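Local coordinates for NAD(P)H-flavin oxidoreductase (Agrobacterium tumefaciens str. C58, PDB 2FRE), which binds flavin mononucleotide and, as a member of the nitroreductase family, probably uses NAD(P)H to reduce flavin or other acceptors, at residues R24-S29 against K83-L88; Y130-M135 against A157-G162. One frame throughout, in Å; residues are numbered along the deposited sequence.

Overall arrangement
Interaction 1 comes first along the chain and closes before interaction 2 opens; their centres lie about 9 Å apart. Interaction 2 pairs strand 131-135 with strand 153-162 inside the five-stranded antiparallel sheet, about 5 Å from the centre of the chain. Interaction 1 sits further out, about 14 Å from that centre, where the loop after helix 16-19 meets the lead-in to strand 87-98, which is the next neighbour of strand 153-162. They join directly: Ser86 N and Val87 N probably both hydrogen-bond to Ile161 O, and Phe26 packs on Gly162. Both also reach FMN, so the loop and the sheet each contribute to one cofactor pocket.

Interaction 1: R24-S29 against K83-L88; sequences RAFDGS and KNASVL. With FMN (flavin mononucleotide), chain C.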
ATOM      1  N   ARG A  24     -12.706  12.397 -10.018  1.00 24.04           N
ATOM      2  CA  ARG A  24     -12.207  12.655 -11.370  1.00 24.32           C
ATOM      3  C   ARG A  24     -12.287  14.130 -11.777  1.00 23.53           C
ATOM      4  O   ARG A  24     -11.699  14.497 -12.796  1.00 23.85           O
ATOM      5  CB  ARG A  24     -12.977  11.801 -12.395  1.00 24.41           C
ATOM      6  CG  ARG A  24     -12.719  10.328 -12.233  1.00 24.27           C
ATOM      7  CD  ARG A  24     -13.436   9.479 -13.220  1.00 25.76           C
ATOM      8  NE  ARG A  24     -13.148   8.090 -12.914  1.00 27.74           N
ATOM      9  CZ  ARG A  24     -13.796   7.354 -12.013  1.00 28.07           C
ATOM     10  NH1 ARG A  24     -14.843   7.846 -11.366  1.00 27.89           N
ATOM     11  NH2 ARG A  24     -13.410   6.106 -11.779  1.00 28.56           N
ATOM     12  N   ALA A  25     -13.008  14.958 -11.013  1.00 23.75           N
ATOM     13  CA  ALA A  25     -13.178  16.386 -11.382  1.00 24.02           C
ATOM     14  C   ALA A  25     -12.049  17.217 -10.782  1.00 24.41           C
ATOM     15  O   ALA A  25     -12.082  17.546  -9.604  1.00 24.09           O
ATOM     16  CB  ALA A  25     -14.523  16.912 -10.949  1.00 24.08           C
ATOM     17  N   PHE A  26     -11.057  17.548 -11.610  1.00 24.58           N
ATOM     18  CA  PHE A  26      -9.888  18.303 -11.173  1.00 24.64           C
ATOM     19  C   PHE A  26      -9.881  19.682 -11.813  1.00 25.00           C
ATOM     20  O   PHE A  26     -10.373  19.868 -12.939  1.00 23.18           O
ATOM     21  CB  PHE A  26      -8.590  17.538 -11.470  1.00 24.85           C
ATOM     22  CG  PHE A  26      -8.428  16.309 -10.655  1.00 25.89           C
ATOM     23  CD1 PHE A  26      -8.276  16.383  -9.274  1.00 24.95           C
ATOM     24  CD2 PHE A  26      -8.462  15.056 -11.256  1.00 26.39           C
ATOM     25  CE1 PHE A  26      -8.138  15.224  -8.515  1.00 26.83           C
ATOM     26  CE2 PHE A  26      -8.337  13.904 -10.496  1.00 26.75           C
ATOM     27  CZ  PHE A  26      -8.160  13.988  -9.130  1.00 25.31           C
ATOM     28  N   ASP A  27      -9.335  20.650 -11.078  1.00 25.39           N
ATOM     29  CA  ASP A  27      -9.434  22.050 -11.492  1.00 25.88           C
ATOM     30  C   ASP A  27      -8.326  22.535 -12.429  1.00 25.89           C
ATOM     31  O   ASP A  27      -8.375  23.673 -12.890  1.00 24.60           O
ATOM     32  CB  ASP A  27      -9.574  22.971 -10.265  1.00 25.83           C
ATOM     33  CG  ASP A  27      -8.269  23.185  -9.487  1.00 26.25           C
ATOM     34  OD1 ASP A  27      -7.217  22.552  -9.772  1.00 24.20           O
ATOM     35  OD2 ASP A  27      -8.317  24.016  -8.548  1.00 28.24           O
ATOM     36  N   GLY A  28      -7.333  21.689 -12.700  1.00 25.68           N
ATOM     37  CA  GLY A  28      -6.294  22.013 -13.684  1.00 26.33           C
ATOM     38  C   GLY A  28      -5.279  23.030 -13.204  1.00 26.46           C
ATOM     39  O   GLY A  28      -4.472  23.506 -13.992  1.00 26.60           O
ATOM     40  N   SER A  29      -5.307  23.346 -11.913  1.00 26.80           N
ATOM     41  CA  SER A  29      -4.425  24.368 -11.341  1.00 27.19           C
ATOM     42  C   SER A  29      -3.025  23.812 -11.178  1.00 27.09           C
ATOM     43  O   SER A  29      -2.855  22.598 -11.108  1.00 27.21           O
ATOM     44  CB  SER A  29      -4.957  24.821  -9.987  1.00 27.26           C
ATOM     45  OG  SER A  29      -5.022  23.733  -9.083  1.00 27.80           O
ATOM     46  N   LYS A  83      -6.498  14.660 -17.812  1.00 25.90           N
ATOM     47  CA  LYS A  83      -5.797  15.751 -18.474  1.00 26.28           C
ATOM     48  C   LYS A  83      -5.962  17.048 -17.726  1.00 25.80           C
ATOM     49  O   LYS A  83      -5.233  17.988 -17.992  1.00 25.60           O
ATOM     50  CB  LYS A  83      -6.267  15.925 -19.919  1.00 25.80           C
ATOM     51  CG  LYS A  83      -7.691  16.406 -20.100  1.00 25.96           C
ATOM     52  CD  LYS A  83      -8.119  16.134 -21.519  1.00 27.72           C
ATOM     53  CE  LYS A  83      -9.510  16.597 -21.821  1.00 27.36           C
ATOM     54  NZ  LYS A  83      -9.847  16.321 -23.271  1.00 29.34           N
ATOM     55  N   ASN A  84      -6.931  17.101 -16.814  1.00 25.58           N
ATOM     56  CA  ASN A  84      -7.185  18.291 -16.016  1.00 25.72           C
ATOM     57  C   ASN A  84      -6.636  18.208 -14.584  1.00 25.30           C
ATOM     58  O   ASN A  84      -6.852  19.109 -13.776  1.00 24.09           O
ATOM     59  CB  ASN A  84      -8.687  18.602 -16.031  1.00 25.91           C
ATOM     60  CG  ASN A  84      -9.174  19.026 -17.409  1.00 29.93           C
ATOM     61  OD1 ASN A  84      -8.460  19.698 -18.146  1.00 33.19           O
ATOM     62  ND2 ASN A  84     -10.378  18.614 -17.770  1.00 33.25           N
ATOM     63  N   ALA A  85      -5.894  17.136 -14.287  1.00 24.94           N
ATOM     64  CA  ALA A  85      -5.216  17.005 -13.018  1.00 25.01           C
ATOM     65  C   ALA A  85      -4.022  17.962 -12.979  1.00 24.42           C
ATOM     66  O   ALA A  85      -3.627  18.525 -14.000  1.00 24.47           O
ATOM     67  CB  ALA A  85      -4.750  15.579 -12.821  1.00 25.14           C
ATOM     68  N   SER A  86      -3.459  18.132 -11.788  1.00 24.68           N
ATOM     69  CA  SER A  86      -2.334  19.031 -11.578  1.00 24.63           C
ATOM     70  C   SER A  86      -0.990  18.353 -11.825  1.00 24.80           C
ATOM     71  O   SER A  86      -0.017  19.020 -12.180  1.00 25.52           O
ATOM     72  CB  SER A  86      -2.354  19.584 -10.147  1.00 24.65           C
ATOM     73  OG  SER A  86      -3.402  20.495  -9.963  1.00 23.31           O
ATOM     74  N   VAL A  87      -0.949  17.042 -11.603  1.00 24.70           N
ATOM     75  CA  VAL A  87       0.248  16.225 -11.731  1.00 24.78           C
ATOM     76  C   VAL A  87      -0.178  14.871 -12.284  1.00 24.05           C
ATOM     77  O   VAL A  87      -1.227  14.352 -11.906  1.00 23.89           O
ATOM     78  CB  VAL A  87       0.932  16.026 -10.333  1.00 24.87           C
ATOM     79  CG1 VAL A  87       2.030  14.984 -10.394  1.00 26.07           C
ATOM     80  CG2 VAL A  87       1.468  17.333  -9.801  1.00 26.22           C
ATOM     81  N   LEU A  88       0.625  14.324 -13.196  1.00 22.95           N
ATOM     82  CA  LEU A  88       0.516  12.939 -13.606  1.00 23.44           C
ATOM     83  C   LEU A  88       1.855  12.262 -13.318  1.00 23.74           C
ATOM     84  O   LEU A  88       2.920  12.858 -13.519  1.00 23.69           O
ATOM     85  CB  LEU A  88       0.164  12.816 -15.091  1.00 22.92           C
ATOM     86  CG  LEU A  88      -1.273  13.186 -15.464  1.00 23.28           C
ATOM     87  CD1 LEU A  88      -1.424  13.378 -16.948  1.00 22.07           C
ATOM     88  CD2 LEU A  88      -2.214  12.127 -15.000  1.00 23.03           C
TER
HETATM   89  N1  FMN C1151     -10.044   4.574 -11.871  1.00 23.30           N
HETATM   90  C2  FMN C1151     -10.328   4.940 -13.186  1.00 24.22           C
HETATM   91  O2  FMN C1151     -11.234   5.748 -13.421  1.00 23.42           O
HETATM   92  N3  FMN C1151      -9.620   4.390 -14.240  1.00 23.04           N
HETATM   93  C4  FMN C1151      -8.609   3.490 -14.033  1.00 24.24           C
HETATM   94  O4  FMN C1151      -7.852   3.195 -14.980  1.00 21.59           O
HETATM   95  C4A FMN C1151      -8.322   3.124 -12.701  1.00 23.99           C
HETATM   96  N5  FMN C1151      -7.312   2.215 -12.439  1.00 24.61           N
HETATM   97  C5A FMN C1151      -6.992   1.923 -11.123  1.00 23.63           C
HETATM   98  C6  FMN C1151      -5.956   1.042 -10.868  1.00 24.06           C
HETATM   99  C7  FMN C1151      -5.601   0.732  -9.571  1.00 23.60           C
HETATM  100  C7M FMN C1151      -4.199   0.215  -9.395  1.00 25.25           C
HETATM  101  C8  FMN C1151      -6.299   1.285  -8.493  1.00 23.34           C
HETATM  102  C8M FMN C1151      -5.631   1.424  -7.145  1.00 19.94           C
HETATM  103  C9  FMN C1151      -7.342   2.168  -8.738  1.00 23.70           C
HETATM  104  C9A FMN C1151      -7.706   2.472 -10.063  1.00 23.25           C
HETATM  105  N10 FMN C1151      -8.751   3.335 -10.315  1.00 23.46           N
HETATM  106  C10 FMN C1151      -9.041   3.673 -11.632  1.00 23.02           C
HETATM  107  C1' FMN C1151      -9.612   3.877  -9.201  1.00 20.93           C
HETATM  108  C2' FMN C1151     -10.382   2.823  -8.410  1.00 19.72           C
HETATM  109  O2' FMN C1151     -11.566   2.406  -9.080  1.00 20.99           O
HETATM  110  C3' FMN C1151     -10.698   3.356  -7.014  1.00 19.72           C
HETATM  111  O3' FMN C1151      -9.487   3.562  -6.297  1.00 20.60           O
HETATM  112  C4' FMN C1151     -11.635   2.416  -6.266  1.00 19.45           C
HETATM  113  O4' FMN C1151     -12.903   2.372  -6.900  1.00 23.17           O
HETATM  114  C5' FMN C1151     -11.828   2.792  -4.801  1.00 19.87           C
HETATM  115  O5' FMN C1151     -12.382   4.092  -4.679  1.00 18.36           O
HETATM  116  P   FMN C1151     -11.644   5.235  -3.820  1.00 19.61           P
HETATM  117  O1P FMN C1151     -11.759   4.815  -2.364  1.00 17.76           O
HETATM  118  O2P FMN C1151     -10.175   5.292  -4.209  1.00 19.42           O
HETATM  119  O3P FMN C1151     -12.349   6.528  -4.129  1.00 20.30           O
HETATM  120  O   HOH W   1      -6.219  20.004 -10.091  1.00 25.34           O
HETATM  121  O   HOH W   2      -3.822  21.430  -7.521  1.00 29.97           O
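Ser86 reaches across to Ser29 with its hydroxyl: OG donates to the backbone O of Ser29 over 2.5 Å, so short that the exact length is doubtful. The same Ser86 OG accepts from two waters, one of them also donating to Asp27 OD1 and the other to Ser29 OG. Across from it, Asp27 OD1 accepts from Ser29 N at 3.0 Å and so closes an Asx turn. Ser29 OG, placed between its own backbone N and carbonyl carbon (chi1 60°), is thereby within reach of the same Asp27 OD1 and donates to it at 2.6 Å. This second donor comes in on the syn side, whereas the backbone N-H approaches from above the carboxylate plane. The turn passes through Gly28, whose positive phi suits glycine; Gly28 N lies 2.8 Å from Asn84 O.

In 83-88, Ser86 and Val87 both face Ile161 in a classic beta bulge. It opens strand 87-98 where that strand pairs with strand 153-162 in the antiparallel sheet of this nitroreductase-family fold, and the Asx turn lies beside this entry to the strand. Next to the bulge, Phe26 lays its CB 3.3 Å from Asn84 O, and Phe26 CD2 meets Ala85 CB at 4.1 Å. Trp81 of helix 76-82 also packs against the Phe26 side chain.

At the far end of the loop, Arg24 runs extended from CG to NE and turns its guanidinium edge to FMN. Arg24 NH2 donates to FMN O2 at 2.7 Å and Arg24 NE to the same FMN O2 at 3.1 Å, a fork on one carbonyl oxygen that could draw electron density toward the pyrimidine side of the flavin. Glu178 accepts from the backbone N-H groups of Arg24 and Ala25.

Interaction 2: Y130-M135 against A157-G162; sequences YHAHGM and AGVAIG. With FMN (flavin mononucleotide), chain C.
Two neighbouring strands of the antiparallel nitroreductase-family sheet meet here, and one of them, 131-135, runs into the FMN pocket. Its partner, 157-162, pairs with it in regular register: His131 with Gly162, His133 with Ala160 and Met135 with Gly158 are hydrogen-bonded pairs, each with two backbone bonds. Between them, Ala132 faces Ile161 and Gly134 faces Val159 as non-hydrogen-bonded pairs. On one face, Ala132 CB touches Val159 CG1 at 4.1 Å, while Ile161 CG2, anti to its backbone N, meets Tyr130 CB at 4.0 Å. The opposite face carries Met135, modelled as selenomethionine, whose chain bends at chi3 (-71°) and brings CE over the backbone at Val159 N (3.6 Å) and Ala160 N, with Ala160 CB beside it. Gly158, lacking a side chain, permits this close approach.

His133 ND1 donates to Gly134 O at 3.0 Å, almost in the ring plane, which fixes the ring's rotation. Gly134 O itself lies 2.9 Å from FMN N10. Met135 CA is 3.1 Å from FMN N5.

Trp118, Leu121 and Ala125 of helix 110-127 pack on the face of Ala132, Val159 and Ile161; Trp81 of helix 76-82 packs on Met135, Ala160 and His133, and strand 87-98 flanks 157-162 along its other edge.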
ATOM      1  N   TYR A 130      -5.237  17.618  -1.432  1.00 25.26           N
ATOM      2  CA  TYR A 130      -5.388  17.129  -2.811  1.00 25.44           C
ATOM      3  C   TYR A 130      -6.080  15.782  -2.813  1.00 25.65           C
ATOM      4  O   TYR A 130      -6.372  15.227  -1.758  1.00 24.78           O
ATOM      5  CB  TYR A 130      -4.014  16.989  -3.477  1.00 25.45           C
ATOM      6  CG  TYR A 130      -3.246  18.282  -3.491  1.00 25.79           C
ATOM      7  CD1 TYR A 130      -3.667  19.338  -4.263  1.00 25.76           C
ATOM      8  CD2 TYR A 130      -2.107  18.449  -2.711  1.00 25.97           C
ATOM      9  CE1 TYR A 130      -2.973  20.533  -4.273  1.00 26.56           C
ATOM     10  CE2 TYR A 130      -1.409  19.632  -2.710  1.00 25.96           C
ATOM     11  CZ  TYR A 130      -1.849  20.678  -3.482  1.00 26.29           C
ATOM     12  OH  TYR A 130      -1.163  21.856  -3.506  1.00 23.93           O
ATOM     13  N   HIS A 131      -6.363  15.277  -4.003  1.00 25.77           N
ATOM     14  CA  HIS A 131      -6.797  13.899  -4.181  1.00 26.54           C
ATOM     15  C   HIS A 131      -5.949  13.220  -5.231  1.00 26.61           C
ATOM     16  O   HIS A 131      -5.679  13.807  -6.298  1.00 26.75           O
ATOM     17  CB  HIS A 131      -8.278  13.845  -4.584  1.00 27.02           C
ATOM     18  CG  HIS A 131      -9.204  14.381  -3.531  1.00 27.60           C
ATOM     19  ND1 HIS A 131      -9.412  15.730  -3.343  1.00 26.73           N
ATOM     20  CD2 HIS A 131      -9.922  13.756  -2.570  1.00 26.10           C
ATOM     21  CE1 HIS A 131     -10.237  15.915  -2.333  1.00 25.86           C
ATOM     22  NE2 HIS A 131     -10.572  14.731  -1.850  1.00 28.37           N
ATOM     23  N   ALA A 132      -5.553  11.981  -4.937  1.00 26.44           N
ATOM     24  CA  ALA A 132      -4.804  11.145  -5.878  1.00 27.28           C
ATOM     25  C   ALA A 132      -5.759  10.093  -6.451  1.00 28.17           C
ATOM     26  O   ALA A 132      -6.700   9.686  -5.775  1.00 31.62           O
ATOM     27  CB  ALA A 132      -3.654  10.472  -5.203  1.00 27.77           C
ATOM     28  N   HIS A 133      -5.549   9.696  -7.694  1.00 26.51           N
ATOM     29  CA  HIS A 133      -6.448   8.746  -8.365  1.00 26.03           C
ATOM     30  C   HIS A 133      -5.596   7.777  -9.172  1.00 26.26           C
ATOM     31  O   HIS A 133      -4.892   8.173 -10.103  1.00 25.43           O
ATOM     32  CB  HIS A 133      -7.419   9.511  -9.246  1.00 25.64           C
ATOM     33  CG  HIS A 133      -8.598   8.716  -9.724  1.00 23.25           C
ATOM     34  ND1 HIS A 133      -8.504   7.423 -10.196  1.00 25.04           N
ATOM     35  CD2 HIS A 133      -9.895   9.064  -9.858  1.00 21.87           C
ATOM     36  CE1 HIS A 133      -9.702   7.010 -10.587  1.00 20.25           C
ATOM     37  NE2 HIS A 133     -10.562   7.984 -10.385  1.00 24.22           N
ATOM     38  N   GLY A 134      -5.627   6.510  -8.776  1.00 26.14           N
ATOM     39  CA  GLY A 134      -4.836   5.477  -9.420  1.00 26.47           C
ATOM     40  C   GLY A 134      -5.426   5.090 -10.758  1.00 26.83           C
ATOM     41  O   GLY A 134      -6.645   5.172 -10.944  1.00 26.97           O
HETATM   42  N   MSE A 135      -4.571   4.685 -11.698  1.00 26.65           N
HETATM   43  CA  MSE A 135      -5.036   4.266 -13.023  1.00 27.82           C
HETATM   44  C   MSE A 135      -4.270   3.066 -13.576  1.00 27.27           C
HETATM   45  O   MSE A 135      -3.047   3.076 -13.651  1.00 26.78           O
HETATM   46  CB  MSE A 135      -4.960   5.431 -14.035  1.00 27.89           C
HETATM   47  CG  MSE A 135      -5.742   6.656 -13.629  1.00 29.13           C
HETATM   48 SE   MSE A 135      -5.360   8.116 -14.886  1.00 35.65          SE
HETATM   49  CE  MSE A 135      -3.492   8.446 -14.298  1.00 29.05           C
ATOM     50  N   ALA A 157       1.230   1.376 -11.983  1.00 27.40           N
ATOM     51  CA  ALA A 157       0.031   2.191 -12.155  1.00 27.42           C
ATOM     52  C   ALA A 157       0.348   3.643 -12.508  1.00 26.91           C
ATOM     53  O   ALA A 157       1.435   4.137 -12.230  1.00 26.76           O
ATOM     54  CB  ALA A 157      -0.818   2.136 -10.889  1.00 27.59           C
ATOM     55  N   GLY A 158      -0.602   4.315 -13.154  1.00 26.83           N
ATOM     56  CA  GLY A 158      -0.536   5.761 -13.296  1.00 26.12           C
ATOM     57  C   GLY A 158      -1.250   6.411 -12.121  1.00 25.95           C
ATOM     58  O   GLY A 158      -2.078   5.781 -11.475  1.00 25.91           O
ATOM     59  N   VAL A 159      -0.929   7.668 -11.851  1.00 26.07           N
ATOM     60  CA  VAL A 159      -1.567   8.413 -10.779  1.00 25.73           C
ATOM     61  C   VAL A 159      -1.786   9.839 -11.223  1.00 25.37           C
ATOM     62  O   VAL A 159      -0.847  10.505 -11.671  1.00 25.11           O
ATOM     63  CB  VAL A 159      -0.714   8.420  -9.500  1.00 26.01           C
ATOM     64  CG1 VAL A 159      -1.412   9.187  -8.407  1.00 25.07           C
ATOM     65  CG2 VAL A 159      -0.420   6.992  -9.041  1.00 27.44           C
ATOM     66  N   ALA A 160      -3.032  10.285 -11.097  1.00 25.34           N
ATOM     67  CA  ALA A 160      -3.425  11.664 -11.317  1.00 25.51           C
ATOM     68  C   ALA A 160      -3.659  12.302  -9.937  1.00 25.61           C
ATOM     69  O   ALA A 160      -4.340  11.712  -9.075  1.00 25.70           O
ATOM     70  CB  ALA A 160      -4.681  11.708 -12.129  1.00 25.59           C
ATOM     71  N   ILE A 161      -3.071  13.482  -9.727  1.00 25.42           N
ATOM     72  CA  ILE A 161      -3.226  14.227  -8.492  1.00 25.07           C
ATOM     73  C   ILE A 161      -3.628  15.662  -8.792  1.00 25.02           C
ATOM     74  O   ILE A 161      -3.098  16.281  -9.709  1.00 23.86           O
ATOM     75  CB  ILE A 161      -1.929  14.271  -7.654  1.00 25.06           C
ATOM     76  CG1 ILE A 161      -1.154  12.946  -7.734  1.00 26.16           C
ATOM     77  CG2 ILE A 161      -2.284  14.621  -6.188  1.00 25.93           C
ATOM     78  CD1 ILE A 161       0.255  12.997  -7.090  1.00 25.24           C
ATOM     79  N   GLY A 162      -4.566  16.187  -8.010  1.00 24.76           N
ATOM     80  CA  GLY A 162      -5.046  17.537  -8.227  1.00 25.76           C
ATOM     81  C   GLY A 162      -6.002  17.994  -7.156  1.00 25.36           C
ATOM     82  O   GLY A 162      -6.181  17.337  -6.114  1.00 26.14           O
TER
HETATM   83  N1  FMN C1151     -10.044   4.574 -11.871  1.00 23.30           N
HETATM   84  C2  FMN C1151     -10.328   4.940 -13.186  1.00 24.22           C
HETATM   85  O2  FMN C1151     -11.234   5.748 -13.421  1.00 23.42           O
HETATM   86  N3  FMN C1151      -9.620   4.390 -14.240  1.00 23.04           N
HETATM   87  C4  FMN C1151      -8.609   3.490 -14.033  1.00 24.24           C
HETATM   88  O4  FMN C1151      -7.852   3.195 -14.980  1.00 21.59           O
HETATM   89  C4A FMN C1151      -8.322   3.124 -12.701  1.00 23.99           C
HETATM   90  N5  FMN C1151      -7.312   2.215 -12.439  1.00 24.61           N
HETATM   91  C5A FMN C1151      -6.992   1.923 -11.123  1.00 23.63           C
HETATM   92  C6  FMN C1151      -5.956   1.042 -10.868  1.00 24.06           C
HETATM   93  C7  FMN C1151      -5.601   0.732  -9.571  1.00 23.60           C
HETATM   94  C7M FMN C1151      -4.199   0.215  -9.395  1.00 25.25           C
HETATM   95  C8  FMN C1151      -6.299   1.285  -8.493  1.00 23.34           C
HETATM   96  C8M FMN C1151      -5.631   1.424  -7.145  1.00 19.94           C
HETATM   97  C9  FMN C1151      -7.342   2.168  -8.738  1.00 23.70           C
HETATM   98  C9A FMN C1151      -7.706   2.472 -10.063  1.00 23.25           C
HETATM   99  N10 FMN C1151      -8.751   3.335 -10.315  1.00 23.46           N
HETATM  100  C10 FMN C1151      -9.041   3.673 -11.632  1.00 23.02           C
HETATM  101  C1' FMN C1151      -9.612   3.877  -9.201  1.00 20.93           C
HETATM  102  C2' FMN C1151     -10.382   2.823  -8.410  1.00 19.72           C
HETATM  103  O2' FMN C1151     -11.566   2.406  -9.080  1.00 20.99           O
HETATM  104  C3' FMN C1151     -10.698   3.356  -7.014  1.00 19.72           C
HETATM  105  O3' FMN C1151      -9.487   3.562  -6.297  1.00 20.60           O
HETATM  106  C4' FMN C1151     -11.635   2.416  -6.266  1.00 19.45           C
HETATM  107  O4' FMN C1151     -12.903   2.372  -6.900  1.00 23.17           O
HETATM  108  C5' FMN C1151     -11.828   2.792  -4.801  1.00 19.87           C
HETATM  109  O5' FMN C1151     -12.382   4.092  -4.679  1.00 18.36           O
HETATM  110  P   FMN C1151     -11.644   5.235  -3.820  1.00 19.61           P
HETATM  111  O1P FMN C1151     -11.759   4.815  -2.364  1.00 17.76           O
HETATM  112  O2P FMN C1151     -10.175   5.292  -4.209  1.00 19.42           O
HETATM  113  O3P FMN C1151     -12.349   6.528  -4.129  1.00 20.30           O